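Local coordinates for uncharacterized protein (Wolinella succinogenes, PDB 3JYG) that is of unknown function but belongs to the 6-pyruvoyl tetrahydropterin synthase family and binds a zinc ion, at residues G41-R53 against G160-P172. Sequence-based numbering, arbitrary orientation.
With ZN (zinc ion), chain G.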
# COMPACT_ATOMS: atom_id res chain seq x y z
N GLY A 41 6.70 -21.15 9.11
CA GLY A 41 5.48 -20.41 9.37
C GLY A 41 5.65 -18.95 9.03
O GLY A 41 6.76 -18.53 8.62
N HIS A 42 4.57 -18.20 9.26
CA HIS A 42 4.43 -16.80 8.86
C HIS A 42 3.38 -16.09 9.66
O HIS A 42 2.46 -16.72 10.17
CB HIS A 42 3.94 -16.75 7.42
CG HIS A 42 4.95 -17.23 6.46
ND1 HIS A 42 6.18 -16.61 6.32
CD2 HIS A 42 4.94 -18.29 5.62
CE1 HIS A 42 6.88 -17.27 5.42
NE2 HIS A 42 6.14 -18.27 4.97
N GLN A 43 3.52 -14.77 9.76
CA GLN A 43 2.41 -13.88 10.06
C GLN A 43 1.80 -13.48 8.70
O GLN A 43 2.47 -12.88 7.88
CB GLN A 43 2.96 -12.64 10.80
CG GLN A 43 1.96 -11.55 11.12
CD GLN A 43 0.87 -12.01 12.06
OE1 GLN A 43 1.03 -12.98 12.81
NE2 GLN A 43 -0.26 -11.31 12.03
N GLY A 44 0.56 -13.87 8.47
CA GLY A 44 -0.12 -13.63 7.21
C GLY A 44 -1.03 -12.42 7.34
O GLY A 44 -1.60 -12.17 8.41
N LYS A 45 -1.15 -11.66 6.27
CA LYS A 45 -2.19 -10.63 6.26
C LYS A 45 -3.03 -10.71 4.99
O LYS A 45 -2.47 -10.68 3.90
CB LYS A 45 -1.57 -9.25 6.43
CG LYS A 45 -2.57 -8.08 6.43
CD LYS A 45 -1.79 -6.72 6.39
CE LYS A 45 -0.99 -6.49 7.64
NZ LYS A 45 -1.97 -6.11 8.73
N VAL A 46 -4.34 -10.84 5.13
CA VAL A 46 -5.27 -10.83 3.99
C VAL A 46 -5.80 -9.39 3.81
O VAL A 46 -6.28 -8.79 4.79
CB VAL A 46 -6.46 -11.77 4.19
CG1 VAL A 46 -7.24 -11.94 2.85
CG2 VAL A 46 -6.00 -13.16 4.65
N ILE A 47 -5.75 -8.85 2.59
CA ILE A 47 -6.41 -7.58 2.31
C ILE A 47 -7.49 -7.77 1.23
O ILE A 47 -7.15 -8.12 0.09
CB ILE A 47 -5.43 -6.49 1.85
CG1 ILE A 47 -4.21 -6.47 2.77
CG2 ILE A 47 -6.18 -5.10 1.83
CD1 ILE A 47 -3.21 -5.34 2.52
N VAL A 48 -8.74 -7.50 1.59
CA VAL A 48 -9.90 -7.68 0.68
C VAL A 48 -10.31 -6.32 0.10
O VAL A 48 -10.53 -5.39 0.87
CB VAL A 48 -11.11 -8.29 1.45
CG1 VAL A 48 -12.38 -8.33 0.58
CG2 VAL A 48 -10.75 -9.64 1.97
N HIS A 49 -10.38 -6.20 -1.22
CA HIS A 49 -10.80 -4.95 -1.85
C HIS A 49 -12.17 -5.14 -2.49
O HIS A 49 -12.37 -6.08 -3.27
CB HIS A 49 -9.78 -4.50 -2.90
CG HIS A 49 -8.40 -4.29 -2.35
ND1 HIS A 49 -7.92 -3.04 -2.05
CD2 HIS A 49 -7.41 -5.17 -2.06
CE1 HIS A 49 -6.66 -3.16 -1.62
NE2 HIS A 49 -6.35 -4.45 -1.60
N LEU A 50 -13.12 -4.29 -2.08
CA LEU A 50 -14.50 -4.43 -2.53
C LEU A 50 -14.77 -3.15 -3.29
O LEU A 50 -14.17 -2.12 -2.95
CB LEU A 50 -15.46 -4.54 -1.34
CG LEU A 50 -15.35 -5.78 -0.42
CD1 LEU A 50 -16.53 -5.83 0.56
CD2 LEU A 50 -15.27 -7.09 -1.27
N GLU A 51 -15.64 -3.22 -4.30
CA GLU A 51 -15.85 -2.12 -5.26
C GLU A 51 -17.31 -1.92 -5.69
O GLU A 51 -18.04 -2.89 -5.89
CB GLU A 51 -14.95 -2.40 -6.50
CG GLU A 51 -15.10 -1.44 -7.63
CD GLU A 51 -14.20 -1.74 -8.81
OE1 GLU A 51 -12.98 -1.51 -8.71
OE2 GLU A 51 -14.71 -2.18 -9.87
N SER A 52 -17.72 -0.66 -5.85
CA SER A 52 -19.02 -0.33 -6.44
C SER A 52 -18.87 0.91 -7.31
O SER A 52 -17.87 1.67 -7.20
CB SER A 52 -20.08 -0.04 -5.35
OG SER A 52 -19.54 0.89 -4.40
N ARG A 53 -19.87 1.13 -8.16
CA ARG A 53 -19.87 2.33 -8.98
C ARG A 53 -20.69 3.42 -8.35
O ARG A 53 -20.68 4.52 -8.86
CB ARG A 53 -20.36 2.04 -10.41
CG ARG A 53 -19.71 0.81 -11.03
CD ARG A 53 -18.19 0.92 -11.10
NE ARG A 53 -17.64 -0.11 -11.98
CZ ARG A 53 -17.43 0.05 -13.29
NH1 ARG A 53 -17.74 1.20 -13.89
NH2 ARG A 53 -16.94 -0.96 -14.00
N GLY A 160 -24.34 -6.47 -3.11
CA GLY A 160 -24.42 -5.56 -4.26
C GLY A 160 -23.07 -4.97 -4.66
O GLY A 160 -23.01 -3.97 -5.40
N VAL A 161 -21.98 -5.56 -4.16
CA VAL A 161 -20.64 -5.04 -4.48
C VAL A 161 -19.81 -6.13 -5.16
O VAL A 161 -20.12 -7.32 -5.03
CB VAL A 161 -19.90 -4.48 -3.21
CG1 VAL A 161 -20.73 -3.43 -2.50
CG2 VAL A 161 -19.55 -5.61 -2.26
N LYS A 162 -18.77 -5.74 -5.89
CA LYS A 162 -17.80 -6.68 -6.49
C LYS A 162 -16.57 -6.90 -5.57
O LYS A 162 -16.19 -5.99 -4.87
CB LYS A 162 -17.34 -6.08 -7.82
CG LYS A 162 -16.16 -6.78 -8.52
CD LYS A 162 -15.59 -5.84 -9.61
CE LYS A 162 -14.25 -6.34 -10.19
NZ LYS A 162 -14.26 -7.75 -10.71
N VAL A 163 -15.96 -8.08 -5.57
CA VAL A 163 -14.60 -8.22 -5.00
C VAL A 163 -13.57 -7.93 -6.10
O VAL A 163 -13.45 -8.72 -7.01
CB VAL A 163 -14.30 -9.66 -4.52
CG1 VAL A 163 -12.97 -9.70 -3.74
CG2 VAL A 163 -15.41 -10.17 -3.64
N SER A 164 -12.81 -6.84 -6.01
CA SER A 164 -11.94 -6.47 -7.11
C SER A 164 -10.59 -7.17 -7.04
O SER A 164 -9.99 -7.54 -8.10
CB SER A 164 -11.78 -4.96 -7.20
OG SER A 164 -11.19 -4.52 -6.03
N SER A 165 -10.09 -7.36 -5.83
CA SER A 165 -8.94 -8.24 -5.62
C SER A 165 -8.74 -8.63 -4.16
O SER A 165 -9.39 -8.08 -3.25
CB SER A 165 -7.65 -7.58 -6.14
OG SER A 165 -7.34 -6.42 -5.32
N VAL A 166 -7.83 -9.57 -3.94
CA VAL A 166 -7.41 -9.94 -2.59
C VAL A 166 -5.89 -9.94 -2.57
O VAL A 166 -5.25 -10.42 -3.50
CB VAL A 166 -7.87 -11.36 -2.30
CG1 VAL A 166 -7.22 -11.91 -1.02
CG2 VAL A 166 -9.37 -11.38 -2.20
N GLU A 167 -5.31 -9.36 -1.53
CA GLU A 167 -3.87 -9.41 -1.33
C GLU A 167 -3.58 -10.39 -0.20
O GLU A 167 -4.33 -10.48 0.79
CB GLU A 167 -3.29 -8.04 -0.94
CG GLU A 167 -3.54 -6.93 -1.97
CD GLU A 167 -2.91 -5.61 -1.52
OE1 GLU A 167 -3.69 -4.67 -1.26
OE2 GLU A 167 -1.66 -5.56 -1.39
N PHE A 168 -2.48 -11.10 -0.33
CA PHE A 168 -1.99 -11.91 0.78
C PHE A 168 -0.50 -11.63 1.02
O PHE A 168 0.34 -11.88 0.13
CB PHE A 168 -2.32 -13.39 0.60
CG PHE A 168 -1.92 -14.23 1.79
CD1 PHE A 168 -2.71 -14.23 2.96
CD2 PHE A 168 -0.73 -14.95 1.77
CE1 PHE A 168 -2.31 -14.98 4.10
CE2 PHE A 168 -0.32 -15.69 2.93
CZ PHE A 168 -1.14 -15.73 4.07
N LEU A 169 -0.20 -11.05 2.19
CA LEU A 169 1.16 -10.73 2.59
C LEU A 169 1.73 -11.93 3.37
O LEU A 169 1.19 -12.37 4.40
CB LEU A 169 1.22 -9.42 3.41
CG LEU A 169 0.92 -8.01 2.85
CD1 LEU A 169 -0.44 -7.92 2.24
CD2 LEU A 169 1.02 -6.91 3.94
N GLU A 170 2.79 -12.51 2.81
CA GLU A 170 3.48 -13.64 3.38
C GLU A 170 4.47 -13.12 4.46
O GLU A 170 4.72 -13.78 5.49
CB GLU A 170 4.26 -14.30 2.26
CG GLU A 170 5.06 -15.49 2.66
CD GLU A 170 5.99 -15.90 1.55
OE1 GLU A 170 5.48 -16.17 0.42
OE2 GLU A 170 7.21 -15.95 1.81
N THR A 171 5.09 -11.97 4.16
CA THR A 171 5.99 -11.28 5.08
C THR A 171 5.72 -9.76 4.95
O THR A 171 5.00 -9.32 4.03
CB THR A 171 7.49 -11.60 4.82
OG1 THR A 171 7.95 -10.94 3.63
CG2 THR A 171 7.75 -13.12 4.72
N PRO A 172 6.26 -8.94 5.88
CA PRO A 172 5.98 -7.53 5.65
C PRO A 172 6.64 -7.10 4.34
O PRO A 172 6.23 -6.11 3.75
CB PRO A 172 6.65 -6.85 6.84
CG PRO A 172 7.81 -7.78 7.20
CD PRO A 172 7.13 -9.13 7.07
ZN ZN G . 6.65 -19.77 3.44
O HOH W 1 2.62 -10.74 6.54
O HOH W 2 8.54 -18.49 2.79
O HOH W 3 5.42 -18.63 1.59
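His49 and Glu167 meet on one face of an antiparallel strand pair. His49 NE2 donates to Glu167 OE1 at 2.7 Å, with N-H...O at 147°. The oxygen lies at the ring edge, near its plane, and receives through its anti lone pair. Ring and carboxylate are nearly coplanar, 20° apart. The extended Glu167 chain reaches diagonally past Ile47, whose CB packs on Glu167 CB at 3.8 Å. Ser165 O takes the backbone N-H of His49 and also sits at the edge of the imidazole.

A beta bulge follows. The register slips by one residue between His49 and Leu50, and Ser164 N bonds back to His49 O at 2.9 Å. Beyond it, Glu51 pairs with Lys162 through two backbone hydrogen bonds. Glu51 CG stands anti to the backbone N (chi1 175°), and the straight chain runs out beside Lys162. Glu51 OE2 lies 3.8 Å from Lys162 CD, but the charged ends part: Glu51 OE1 bonds Gln6 and Lys162 NZ bonds the carbonyl of Asn180.

At the other end, His42 binds zinc through NE2 at 2.2 Å, together with His17, His40 and two waters. Glu170 CG sits over the centre of the His42 ring, a CH-pi contact of 3.8 Å to the centroid. Glu170 OE2 accepts from one of the zinc waters, and OE1 bonds Ser141. Glu170 is thus a second-shell residue that may steady the ring. A three-histidine zinc site is consistent with the family.

On the face away from His49 and Glu167, Val46, Val48, Val163 and Val166 pack against helix 141-155. Strand 40-52 is flanked on its other edge by strand 3-17, and strand 162-169 by strand 174-180, so both contact strands are internal to the sheet.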